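PDB 3QI7: putative transcriptional regulator, which is of unknown function but has the fold of periplasmic binding proteins and probably binds a small molecule, perhaps a sugar, between two lobes. Local coordinates for residues Val62-Asn67 with Asp73-Lys78; Asn77-Leu82 with Ala98-Ala103; Val17-Leu22 with Asn30-Met35; Ala90-Thr95 with Tyr316-Met321; Leu136-Glu141 with Met304-Phe309. All coordinates share one frame; numbering follows the deposited sequence. Where two conformers were deposited one is given.

Interaction 1 (Val62-Asn67 with Asp73-Lys78); sequences VVLPEN and DSAINK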
# COMPACT_ATOMS: atom_id res chain seq x y z
N VAL A 62 -17.14 1.05 8.66
CA VAL A 62 -17.67 2.41 8.58
C VAL A 62 -17.22 3.04 7.26
O VAL A 62 -16.01 3.06 6.96
CB VAL A 62 -17.12 3.27 9.73
CG1 VAL A 62 -17.64 4.72 9.65
CG2 VAL A 62 -17.45 2.65 11.09
N VAL A 63 -18.18 3.52 6.47
CA VAL A 63 -17.90 4.03 5.13
C VAL A 63 -17.98 5.54 5.12
O VAL A 63 -19.00 6.13 5.46
CB VAL A 63 -18.85 3.43 4.11
CG1 VAL A 63 -18.45 3.84 2.68
CG2 VAL A 63 -18.89 1.91 4.30
N LEU A 64 -16.88 6.18 4.74
CA LEU A 64 -16.86 7.64 4.65
C LEU A 64 -17.75 8.13 3.50
O LEU A 64 -17.91 7.43 2.50
CB LEU A 64 -15.43 8.13 4.42
CG LEU A 64 -14.40 7.93 5.52
CD1 LEU A 64 -12.98 7.91 4.90
CD2 LEU A 64 -14.50 8.98 6.64
N PRO A 65 -18.26 9.36 3.62
CA PRO A 65 -18.96 9.96 2.49
C PRO A 65 -18.04 10.06 1.28
O PRO A 65 -16.83 10.14 1.45
CB PRO A 65 -19.37 11.36 3.01
CG PRO A 65 -18.64 11.60 4.23
CD PRO A 65 -18.10 10.29 4.76
N GLU A 66 -18.59 10.02 0.08
CA GLU A 66 -17.81 10.29 -1.12
C GLU A 66 -17.17 11.67 -1.01
O GLU A 66 -17.78 12.58 -0.44
CB GLU A 66 -18.68 10.21 -2.37
CG GLU A 66 -19.12 8.80 -2.71
CD GLU A 66 -19.79 8.70 -4.06
OE1 GLU A 66 -20.34 9.70 -4.53
OE2 GLU A 66 -19.76 7.61 -4.65
N ASN A 67 -15.94 11.80 -1.50
CA ASN A 67 -15.28 13.10 -1.59
C ASN A 67 -15.23 13.72 -0.21
O ASN A 67 -15.62 14.86 -0.03
CB ASN A 67 -16.06 14.03 -2.55
CG ASN A 67 -16.18 13.46 -3.94
OD1 ASN A 67 -15.18 13.22 -4.62
ND2 ASN A 67 -17.40 13.25 -4.39
N ASP A 73 -17.04 17.48 7.92
CA ASP A 73 -17.74 17.42 9.21
C ASP A 73 -18.61 16.17 9.34
O ASP A 73 -18.68 15.55 10.41
CB ASP A 73 -18.60 18.67 9.40
CG ASP A 73 -17.80 19.93 9.20
OD1 ASP A 73 -17.19 20.40 10.19
OD2 ASP A 73 -17.76 20.43 8.05
N SER A 74 -19.27 15.79 8.25
CA SER A 74 -20.06 14.58 8.23
C SER A 74 -19.12 13.36 8.41
O SER A 74 -19.46 12.41 9.12
CB SER A 74 -20.86 14.49 6.93
OG SER A 74 -21.44 13.22 6.77
N ALA A 75 -17.94 13.42 7.79
CA ALA A 75 -16.97 12.31 7.88
C ALA A 75 -16.46 12.18 9.31
O ALA A 75 -16.40 11.09 9.87
CB ALA A 75 -15.83 12.50 6.91
N ILE A 76 -16.12 13.32 9.91
CA ILE A 76 -15.65 13.35 11.29
C ILE A 76 -16.71 12.85 12.27
O ILE A 76 -16.42 11.99 13.12
CB ILE A 76 -15.17 14.78 11.68
CG1 ILE A 76 -13.77 15.04 11.06
CG2 ILE A 76 -15.11 14.94 13.19
CD1 ILE A 76 -13.31 16.48 11.12
N ASN A 77 -17.93 13.37 12.13
CA ASN A 77 -19.03 12.96 13.00
C ASN A 77 -19.27 11.44 12.92
O ASN A 77 -19.46 10.80 13.96
CB ASN A 77 -20.31 13.75 12.68
CG ASN A 77 -20.18 15.23 13.00
OD1 ASN A 77 -21.00 16.04 12.59
ND2 ASN A 77 -19.12 15.59 13.73
N LYS A 78 -19.23 10.88 11.71
CA LYS A 78 -19.42 9.45 11.46
C LYS A 78 -18.45 8.61 12.31
O LYS A 78 -18.82 7.57 12.85
CB LYS A 78 -19.20 9.16 9.95
CG LYS A 78 -19.79 7.84 9.44
CD LYS A 78 -20.24 7.90 7.96
CE LYS A 78 -21.15 6.68 7.68
NZ LYS A 78 -21.42 6.30 6.24
O HOH W 1 -20.83 3.44 7.52
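Lys78 lies along the end of strand 57-63, where its aliphatic part passes Val62 and its ammonium group reaches Val63. The setting is the first half of a right-handed beta-alpha-beta crossover: strand 57-63 gives way to a loop, and helix 72-80 then runs back over the sheet toward strand 88-94. Val62 points at the helix, and its CG1 methyl sits 3.8 Å from CG of Lys78, the two side chains running antiparallel alongside each other. A branched, compact valine suits this buried strand position, while lysine offers methylenes for the apolar flank and a charge for the outer end. The lysine chain sets off toward the strand because its CG stands anti to the backbone N (chi1 -161°), and a bend at chi2 carries it along to the carbonyl of Val63.

One turn earlier on the helix, the single methyl of Ala75 fills the angle between two neighbours. Leu64 brings one branch, CD2, to 3.8 Å from Ala75 CB, and Pro65 lays the CD edge of its ring at the same distance from that methyl. Alanine is small enough for the helix to come close here, and the rigid proline probably helps turn the chain out of the strand. Val18 of strand 13-19 packs against both Val62 and Leu64.

At the outer end a water accepts from Val63 N and, weakly, from Lys78 NZ. Lys78 NZ also donates to Val63 O, lying in the carbonyl plane with a C=O...N angle of 155°; the modelled 2.5 Å is unusually short, so the exact length is doubtful.

Interaction 2 (Asn77-Leu82 with Ala98-Ala103); sequences NKIVKL and AGLLPA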
# COMPACT_ATOMS: atom_id res chain seq x y z
N ASN A 77 -17.93 13.37 12.13
CA ASN A 77 -19.03 12.96 13.00
C ASN A 77 -19.27 11.44 12.92
O ASN A 77 -19.46 10.80 13.96
CB ASN A 77 -20.31 13.75 12.68
CG ASN A 77 -20.18 15.23 13.00
OD1 ASN A 77 -21.00 16.04 12.59
ND2 ASN A 77 -19.12 15.59 13.73
N LYS A 78 -19.23 10.88 11.71
CA LYS A 78 -19.42 9.45 11.46
C LYS A 78 -18.45 8.61 12.31
O LYS A 78 -18.82 7.57 12.85
CB LYS A 78 -19.20 9.16 9.95
CG LYS A 78 -19.79 7.84 9.44
CD LYS A 78 -20.24 7.90 7.96
CE LYS A 78 -21.15 6.68 7.68
NZ LYS A 78 -21.42 6.30 6.24
N ILE A 79 -17.22 9.08 12.45
CA ILE A 79 -16.25 8.35 13.26
C ILE A 79 -16.50 8.56 14.76
O ILE A 79 -16.40 7.61 15.55
CB ILE A 79 -14.78 8.75 12.89
CG1 ILE A 79 -14.47 8.41 11.42
CG2 ILE A 79 -13.74 8.07 13.83
CD1 ILE A 79 -13.11 8.98 10.94
N VAL A 80 -16.81 9.79 15.16
CA VAL A 80 -16.88 10.13 16.59
C VAL A 80 -18.04 9.40 17.29
O VAL A 80 -17.94 9.05 18.47
CB VAL A 80 -16.97 11.66 16.80
CG1 VAL A 80 -17.27 11.98 18.26
CG2 VAL A 80 -15.69 12.33 16.34
N LYS A 81 -19.13 9.17 16.55
CA LYS A 81 -20.25 8.37 17.04
C LYS A 81 -19.88 6.95 17.47
O LYS A 81 -20.59 6.35 18.29
CB LYS A 81 -21.36 8.27 15.99
CG LYS A 81 -22.09 9.60 15.64
CD LYS A 81 -22.71 10.31 16.84
CE LYS A 81 -23.78 11.31 16.40
NZ LYS A 81 -25.16 10.72 16.46
N LEU A 82 -18.78 6.41 16.95
CA LEU A 82 -18.34 5.04 17.31
C LEU A 82 -18.06 4.94 18.80
O LEU A 82 -18.15 3.86 19.40
CB LEU A 82 -17.09 4.64 16.50
CG LEU A 82 -17.22 4.59 14.96
CD1 LEU A 82 -15.86 4.48 14.29
CD2 LEU A 82 -18.12 3.46 14.54
N ALA A 98 -5.87 13.29 4.10
CA ALA A 98 -5.78 13.94 5.41
C ALA A 98 -7.12 14.53 5.78
O ALA A 98 -7.95 14.78 4.92
CB ALA A 98 -4.70 15.08 5.38
N GLY A 99 -7.31 14.77 7.08
CA GLY A 99 -8.47 15.46 7.57
C GLY A 99 -9.17 14.82 8.75
O GLY A 99 -9.94 15.49 9.44
N LEU A 100 -8.94 13.52 8.98
CA LEU A 100 -9.76 12.79 9.95
C LEU A 100 -9.15 12.78 11.36
O LEU A 100 -9.79 12.33 12.32
CB LEU A 100 -10.03 11.36 9.46
CG LEU A 100 -10.74 11.27 8.10
CD1 LEU A 100 -10.71 9.82 7.56
CD2 LEU A 100 -12.20 11.81 8.18
N LEU A 101 -7.94 13.30 11.49
CA LEU A 101 -7.27 13.27 12.80
C LEU A 101 -8.11 13.86 13.95
O LEU A 101 -8.16 13.25 15.03
CB LEU A 101 -5.89 13.93 12.73
CG LEU A 101 -4.98 13.82 13.95
CD1 LEU A 101 -4.81 12.38 14.42
CD2 LEU A 101 -3.62 14.44 13.64
N PRO A 102 -8.79 15.02 13.74
CA PRO A 102 -9.60 15.54 14.86
C PRO A 102 -10.63 14.54 15.37
O PRO A 102 -10.91 14.51 16.58
CB PRO A 102 -10.29 16.79 14.28
CG PRO A 102 -9.36 17.24 13.17
CD PRO A 102 -8.87 15.92 12.57
N ALA A 103 -11.14 13.70 14.48
CA ALA A 103 -12.10 12.68 14.86
C ALA A 103 -11.52 11.73 15.91
O ALA A 103 -12.18 11.37 16.89
CB ALA A 103 -12.60 11.89 13.63
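Val80 and Ala103 bring the backbones of helices 72-80 and 101-110 to their nearest approach in this pair of segments, with the two CA atoms 5.7 Å apart. Such closeness depends on Ala103, whose CB points at the other helix and adds no bulk beyond one methyl. Ile79 closes over that methyl: its CB lies 3.9 Å from Ala103 CB, while CG2 and CD1 approach it almost as closely, so the branched side chain wraps one side of the alanine. The longer arm of Ile79 continues past it. Placed opposite the carbonyl carbon (chi1 -61°), CG1 leads an extended chain that brings CD1 to 4.1 Å from CD2 of Leu100, the two side chains crossing at about a right angle. Val80 takes the more open flank, its CG2 methyl resting 3.7 Å from the carbonyl oxygen of Ala103.

Isoleucine and leucine suit the inner side: Ile79 reaches down to Val18 of strand 13-19, and Leu100 touches Val93 of strand 88-94 and the loop residues Thr95 and Phe68. Gly99 has a phi of 132°, where a CB would collide with the preceding carbonyl oxygen. The two helices lie side by side on one face of the larger, mixed sheet, over its parallel strands 57-63, 13-19 and 88-94, as an outer layer of a Rossmann-like alpha/beta lobe.

Between these segments the contact is apolar side-chain surface, plus one backbone carbonyl under Val80 CG2. It has no directional bond and so probably depends on shape, including the fit of Ile79 round Ala103.

Interaction 3 (Val17-Leu22 with Asn30-Met35); sequences VVTQPL and NMVEEM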
# COMPACT_ATOMS: atom_id res chain seq x y z
N VAL A 17 -13.60 -0.30 11.42
CA VAL A 17 -12.67 -0.05 10.35
C VAL A 17 -13.28 0.96 9.38
O VAL A 17 -14.30 0.69 8.76
CB VAL A 17 -12.28 -1.35 9.58
CG1 VAL A 17 -11.23 -1.05 8.57
CG2 VAL A 17 -11.76 -2.42 10.57
N VAL A 18 -12.62 2.11 9.24
CA VAL A 18 -13.10 3.20 8.41
C VAL A 18 -12.36 3.21 7.07
O VAL A 18 -11.12 3.26 7.02
CB VAL A 18 -12.87 4.55 9.12
CG1 VAL A 18 -13.41 5.74 8.26
CG2 VAL A 18 -13.47 4.51 10.50
N THR A 19 -13.12 3.14 5.98
CA THR A 19 -12.55 3.24 4.66
C THR A 19 -13.36 4.22 3.81
O THR A 19 -14.48 4.59 4.18
CB THR A 19 -12.56 1.90 3.91
OG1 THR A 19 -13.87 1.62 3.44
CG2 THR A 19 -12.09 0.73 4.81
N GLN A 20 -12.79 4.62 2.68
CA GLN A 20 -13.57 5.25 1.62
C GLN A 20 -14.52 4.23 0.97
O GLN A 20 -14.37 3.01 1.17
CB GLN A 20 -12.64 5.90 0.58
CG GLN A 20 -11.81 7.10 1.14
CD GLN A 20 -10.82 7.69 0.12
OE1 GLN A 20 -9.66 7.98 0.45
NE2 GLN A 20 -11.28 7.85 -1.12
N PRO A 21 -15.54 4.73 0.24
CA PRO A 21 -16.50 3.81 -0.35
C PRO A 21 -15.93 2.99 -1.49
O PRO A 21 -14.86 3.32 -2.05
CB PRO A 21 -17.65 4.71 -0.85
CG PRO A 21 -17.23 6.09 -0.65
CD PRO A 21 -15.96 6.14 0.14
N LEU A 22 -16.64 1.91 -1.81
CA LEU A 22 -16.22 0.95 -2.82
C LEU A 22 -15.88 1.67 -4.12
O LEU A 22 -14.89 1.35 -4.76
CB LEU A 22 -17.33 -0.07 -3.04
CG LEU A 22 -17.16 -1.18 -4.08
CD1 LEU A 22 -16.00 -2.11 -3.74
CD2 LEU A 22 -18.50 -1.95 -4.18
N ASN A 30 -13.05 -3.86 -0.08
CA ASN A 30 -13.24 -5.29 -0.18
C ASN A 30 -12.35 -6.11 0.76
O ASN A 30 -12.80 -7.17 1.21
CB ASN A 30 -13.11 -5.76 -1.63
CG ASN A 30 -14.32 -5.39 -2.48
OD1 ASN A 30 -15.38 -5.02 -1.97
ND2 ASN A 30 -14.19 -5.54 -3.80
N MSE A 31 -11.14 -5.66 1.09
CA MSE A 31 -10.32 -6.37 2.08
C MSE A 31 -11.00 -6.36 3.45
O MSE A 31 -11.09 -7.41 4.11
CB MSE A 31 -8.90 -5.80 2.17
CG MSE A 31 -8.05 -6.33 3.36
SE MSE A 31 -7.91 -8.28 3.43
CE MSE A 31 -7.32 -8.56 1.58
N VAL A 32 -11.48 -5.19 3.89
CA VAL A 32 -12.23 -5.09 5.14
C VAL A 32 -13.45 -6.02 5.14
O VAL A 32 -13.73 -6.73 6.13
CB VAL A 32 -12.66 -3.61 5.40
CG1 VAL A 32 -13.55 -3.51 6.59
CG2 VAL A 32 -11.40 -2.72 5.62
N GLU A 33 -14.17 -6.07 4.02
CA GLU A 33 -15.34 -6.95 3.93
C GLU A 33 -14.95 -8.40 4.06
O GLU A 33 -15.67 -9.19 4.70
CB GLU A 33 -16.12 -6.72 2.62
CG GLU A 33 -16.95 -5.44 2.64
CD GLU A 33 -17.96 -5.40 3.80
OE1 GLU A 33 -18.79 -6.33 3.90
OE2 GLU A 33 -17.89 -4.45 4.64
N GLU A 34 -13.82 -8.76 3.43
CA GLU A 34 -13.28 -10.09 3.50
C GLU A 34 -12.91 -10.46 4.93
O GLU A 34 -13.24 -11.54 5.41
CB GLU A 34 -12.05 -10.23 2.59
CG GLU A 34 -11.49 -11.61 2.53
CD GLU A 34 -10.54 -11.79 1.36
OE1 GLU A 34 -11.04 -11.93 0.21
OE2 GLU A 34 -9.31 -11.81 1.58
N MSE A 35 -12.27 -9.54 5.63
CA MSE A 35 -11.88 -9.81 7.01
C MSE A 35 -13.11 -9.94 7.93
O MSE A 35 -13.12 -10.75 8.84
CB MSE A 35 -10.96 -8.72 7.53
CG MSE A 35 -9.66 -8.55 6.72
SE MSE A 35 -8.26 -9.68 7.46
CE MSE A 35 -7.94 -8.78 9.13
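Val17 and Thr19 of strand 13-19 meet Val32 of helix 26-42 in a buried, apolar strand-to-helix contact, the core of the first beta-alpha unit of the alpha/beta lobe. As alternate residues of a strand, Val17 and Thr19 present their side chains on the same face, and Val32 points back between them. Its CG2 methyl does most of the touching: it lies 3.4 Å from Val17 CG1, tighter than usual van der Waals contact, and 3.6 Å from Thr19 CG2. The two valines overlap flank to flank, pointing opposite ways, whereas Thr19 and Val32 meet methyl tip to methyl tip.

Threonine can do this because its branches divide the work. With chi1 at 77°, CG2 faces the helix while OG1 turns aside to donate to Gln20 O over 2.7 Å, the hydroxyl tilted 32° from that carbonyl's plane. His61 NE2 on the adjoining strand is a second hydrogen-bond partner of OG1. Farther out, beyond the strand's end, Leu22 rests its CD1 on the amide of Asn30, 3.5 Å from OD1.

Thr19 thus keeps its buried hydroxyl bonded while it turns its methyl to Val32, and a polar residue can stand beside the two valines.

Interaction 4 (Ala90-Thr95 with Tyr316-Met321); sequences AIVVST and YLATEM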
# COMPACT_ATOMS: atom_id res chain seq x y z
N ALA A 90 -11.57 -0.90 19.34
CA ALA A 90 -10.49 -0.35 18.53
C ALA A 90 -11.06 0.30 17.27
O ALA A 90 -12.11 -0.13 16.76
CB ALA A 90 -9.46 -1.45 18.17
N ILE A 91 -10.39 1.35 16.81
CA ILE A 91 -10.73 1.98 15.54
C ILE A 91 -9.51 2.03 14.61
O ILE A 91 -8.48 2.59 14.97
CB ILE A 91 -11.29 3.42 15.72
CG1 ILE A 91 -12.51 3.42 16.64
CG2 ILE A 91 -11.67 4.02 14.36
CD1 ILE A 91 -12.97 4.82 17.06
N VAL A 92 -9.65 1.44 13.42
CA VAL A 92 -8.67 1.47 12.37
C VAL A 92 -9.20 2.39 11.26
O VAL A 92 -10.33 2.23 10.81
CB VAL A 92 -8.42 0.03 11.79
CG1 VAL A 92 -7.46 0.06 10.60
CG2 VAL A 92 -7.90 -0.92 12.90
N VAL A 93 -8.39 3.34 10.83
CA VAL A 93 -8.73 4.23 9.73
C VAL A 93 -7.76 4.01 8.56
O VAL A 93 -6.55 4.06 8.75
CB VAL A 93 -8.70 5.71 10.20
CG1 VAL A 93 -8.97 6.64 9.01
CG2 VAL A 93 -9.68 5.95 11.32
N SER A 94 -8.27 3.74 7.37
CA SER A 94 -7.45 3.55 6.20
C SER A 94 -7.82 4.50 5.04
O SER A 94 -8.80 4.27 4.35
CB SER A 94 -7.54 2.07 5.73
OG SER A 94 -6.56 1.77 4.73
N THR A 95 -7.04 5.56 4.84
CA THR A 95 -7.17 6.48 3.69
C THR A 95 -5.84 7.20 3.44
O THR A 95 -5.17 7.61 4.39
CB THR A 95 -8.31 7.57 3.90
OG1 THR A 95 -8.36 8.49 2.79
CG2 THR A 95 -8.08 8.38 5.19
N TYR A 316 -5.63 -7.21 12.38
CA TYR A 316 -5.06 -8.33 13.14
C TYR A 316 -4.37 -7.83 14.40
O TYR A 316 -4.47 -8.47 15.45
CB TYR A 316 -4.04 -9.12 12.30
CG TYR A 316 -4.62 -10.08 11.27
CD1 TYR A 316 -5.68 -10.92 11.57
CD2 TYR A 316 -4.09 -10.16 10.02
CE1 TYR A 316 -6.20 -11.82 10.60
CE2 TYR A 316 -4.59 -11.02 9.06
CZ TYR A 316 -5.64 -11.85 9.35
OH TYR A 316 -6.11 -12.69 8.37
N LEU A 317 -3.68 -6.69 14.31
CA LEU A 317 -2.99 -6.11 15.45
C LEU A 317 -3.99 -5.63 16.49
O LEU A 317 -3.82 -5.90 17.70
CB LEU A 317 -2.13 -4.92 14.99
CG LEU A 317 -0.83 -4.55 15.68
CD1 LEU A 317 0.03 -5.77 16.07
CD2 LEU A 317 -0.07 -3.61 14.73
N ALA A 318 -5.00 -4.88 16.04
CA ALA A 318 -6.04 -4.40 16.95
C ALA A 318 -6.66 -5.58 17.72
O ALA A 318 -6.77 -5.55 18.93
CB ALA A 318 -7.13 -3.62 16.19
N THR A 319 -7.07 -6.61 17.00
CA THR A 319 -7.65 -7.82 17.63
C THR A 319 -6.73 -8.44 18.69
O THR A 319 -7.15 -8.77 19.81
CB THR A 319 -8.01 -8.86 16.54
OG1 THR A 319 -8.95 -8.26 15.65
CG2 THR A 319 -8.61 -10.14 17.16
N GLU A 320 -5.45 -8.58 18.35
CA GLU A 320 -4.48 -9.17 19.26
C GLU A 320 -4.32 -8.28 20.48
O GLU A 320 -4.20 -8.76 21.62
CB GLU A 320 -3.14 -9.33 18.55
CG GLU A 320 -1.98 -9.86 19.40
CD GLU A 320 -2.02 -11.36 19.63
OE1 GLU A 320 -2.76 -12.06 18.91
OE2 GLU A 320 -1.29 -11.84 20.54
N MSE A 321 -4.28 -6.97 20.22
CA MSE A 321 -4.07 -6.00 21.30
C MSE A 321 -5.24 -6.03 22.28
O MSE A 321 -5.03 -5.95 23.49
CB MSE A 321 -3.89 -4.58 20.72
CG MSE A 321 -2.53 -4.36 20.07
SE MSE A 321 -2.45 -2.62 19.13
CE MSE A 321 -1.94 -1.59 20.75
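Val92 and Ala90, two residues apart on strand 88-94, both face the methyl of Ala318 on helix 306-324. Starting at Val92 CB, the side chain points toward the helix but is still 5.9 Å from Ala318 CB. At the fork the branches part. CG1, anti to the backbone N (chi1 175°), heads along the strand and stays farther from the alanine than CB does. CG2 is the branch that leans over, and at 4.3 Å from Ala318 CB it makes a light apolar touch, the outer margin of the contact.

The firmer meeting is the shorter one. Ala90 CB and Ala318 CB face each other 3.7 Å apart, methyl against methyl, and the corresponding CA atoms are separated by 6.2 Å. Two alanines are what let a helix settle so near the backbone of a strand. The same methyl of Ala318 also touches Val15 and Ile117 of the flanking strands, so the helix lies across several strands of the sheet rather than over one.

Helix 306-324 covers one face of strand 88-94, with Ile91 directed away from it; helices 72-80 and 101-110 lie on the other. A largely parallel sheet covered by helices on both faces is the three-layer alpha/beta/alpha lobe of periplasmic-binding-protein-like folds.

Interaction 5 (Leu136-Glu141 with Met304-Phe309); sequences LGVSAE and MPMDAF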
# COMPACT_ATOMS: atom_id res chain seq x y z
N LEU A 136 0.86 3.10 10.94
CA LEU A 136 1.48 2.26 9.95
C LEU A 136 1.36 2.96 8.62
O LEU A 136 0.31 3.52 8.29
CB LEU A 136 0.73 0.94 9.85
CG LEU A 136 0.56 0.16 11.16
CD1 LEU A 136 -0.38 -1.07 10.91
CD2 LEU A 136 1.91 -0.27 11.70
N GLY A 137 2.46 2.99 7.87
CA GLY A 137 2.48 3.71 6.61
C GLY A 137 3.66 3.32 5.76
O GLY A 137 4.33 2.32 6.00
N VAL A 138 3.89 4.12 4.74
CA VAL A 138 5.01 3.92 3.84
C VAL A 138 5.85 5.18 3.79
O VAL A 138 5.32 6.29 3.83
CB VAL A 138 4.53 3.56 2.43
CG1 VAL A 138 3.76 2.23 2.46
CG2 VAL A 138 3.69 4.67 1.83
N SER A 139 7.17 5.00 3.71
CA SER A 139 8.11 6.10 3.57
C SER A 139 8.54 6.17 2.11
O SER A 139 9.06 5.20 1.56
CB SER A 139 9.31 5.89 4.50
OG SER A 139 10.46 6.59 4.04
N ALA A 140 8.29 7.32 1.47
CA ALA A 140 8.68 7.51 0.08
C ALA A 140 10.19 7.41 -0.09
O ALA A 140 10.69 6.92 -1.09
CB ALA A 140 8.16 8.89 -0.46
N GLU A 141 10.93 7.90 0.90
CA GLU A 141 12.39 7.81 0.87
C GLU A 141 12.86 6.37 0.85
O GLU A 141 13.66 5.98 -0.01
CB GLU A 141 13.01 8.52 2.07
CG GLU A 141 13.28 9.98 1.81
CD GLU A 141 14.19 10.62 2.86
OE1 GLU A 141 14.36 11.86 2.81
OE2 GLU A 141 14.73 9.88 3.73
N MSE A 304 1.48 -8.77 -1.87
CA MSE A 304 0.15 -8.15 -1.88
C MSE A 304 0.27 -6.63 -1.95
O MSE A 304 1.30 -6.09 -1.60
CB MSE A 304 -0.70 -8.58 -0.66
CG MSE A 304 -0.05 -8.49 0.71
SE MSE A 304 -1.05 -9.43 2.15
CE MSE A 304 -2.83 -8.71 1.95
N PRO A 305 -0.80 -5.95 -2.40
CA PRO A 305 -0.67 -4.50 -2.46
C PRO A 305 -0.65 -3.90 -1.08
O PRO A 305 -1.23 -4.46 -0.18
CB PRO A 305 -1.93 -4.04 -3.16
CG PRO A 305 -2.76 -5.32 -3.46
CD PRO A 305 -2.16 -6.43 -2.72
N MSE A 306 -0.00 -2.77 -0.94
CA MSE A 306 0.02 -2.09 0.36
C MSE A 306 -1.42 -1.63 0.80
O MSE A 306 -1.76 -1.62 2.00
CB MSE A 306 0.98 -0.90 0.30
CG MSE A 306 2.45 -1.26 0.40
SE MSE A 306 2.81 -2.04 2.19
CE MSE A 306 2.56 -0.59 3.30
N ASP A 307 -2.26 -1.26 -0.18
CA ASP A 307 -3.65 -0.89 0.09
C ASP A 307 -4.45 -2.02 0.75
O ASP A 307 -5.46 -1.75 1.42
CB ASP A 307 -4.39 -0.48 -1.21
CG ASP A 307 -4.03 0.93 -1.69
OD1 ASP A 307 -3.25 1.62 -1.01
OD2 ASP A 307 -4.54 1.35 -2.76
N ALA A 308 -4.04 -3.26 0.53
CA ALA A 308 -4.63 -4.41 1.22
C ALA A 308 -3.87 -4.82 2.50
O ALA A 308 -4.47 -5.12 3.53
CB ALA A 308 -4.76 -5.63 0.26
N PHE A 309 -2.55 -4.80 2.44
CA PHE A 309 -1.75 -5.18 3.59
C PHE A 309 -1.93 -4.30 4.82
O PHE A 309 -2.10 -4.84 5.92
CB PHE A 309 -0.25 -5.30 3.20
CG PHE A 309 0.62 -5.68 4.34
CD1 PHE A 309 0.66 -6.99 4.79
CD2 PHE A 309 1.37 -4.70 5.02
CE1 PHE A 309 1.48 -7.36 5.88
CE2 PHE A 309 2.19 -5.04 6.09
CZ PHE A 309 2.22 -6.37 6.55
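Met306, a selenomethionine, turns the end of its side chain onto Val138. The methyl carbon CE is the atom directed at the CG1 branch of the valine; the modelled separation is too short for two carbons, so the exact placing of CE is doubtful. Its looser approach to Gly137 O, 4.3 Å from CE as modelled, depends on the same methyl position. Met306 gets there by folding: turns at chi2 (-64°) and chi3 (-68°) bend the chain twice, bringing its end back over the strand terminus. Methionine, here with selenium in place of sulfur, is flexible and unbranched and can fold into such a place.

Each partner lies close to the start of a helix. Strand 134-137 ends at Gly137, and after Val138 comes Ser139 at the N-cap of helix 140-153, its OG bonded to Glu142 N. This is where the chain leaves the larger sheet on its way to the second lobe of the periplasmic-binding-protein-like fold, the next strand, 159-164, belonging to the smaller parallel sheet. On the other side Pro305 is at the N-cap of helix 306-324, where its lack of an N-H costs no helical hydrogen bond. Its carbonyl oxygen accepts from both Ala308 N, 3.1 Å away, and Phe309 N, at 3.0 Å.

One layer farther out, strand 361-370 receives Met306 on Val364 and Phe309 on Leu366. The ring of Phe309 also meets that of Phe345, the two planes inclined at about 55°.

In the fold
All five contacts belong to the lobe built on the larger sheet. Along the chain interaction 3 closes first, then interaction 1 opens; interaction 2 begins on helix 72-80, which it shares with interaction 1, their centres about 8 Å apart. Interactions 3, 1 and 4 use strand 13-19 and its two neighbours, 57-63 and 88-94. Helices 72-80 and 101-110 cover one face of this sheet, helices 26-42 and 306-324 the other. Interactions 4 and 5 share helix 306-324, their centres about 15 Å apart, with interaction 5 nested inside the long loop closed by interaction 4. That loop contains the second lobe, so the late helix ties the returning chain to the first lobe.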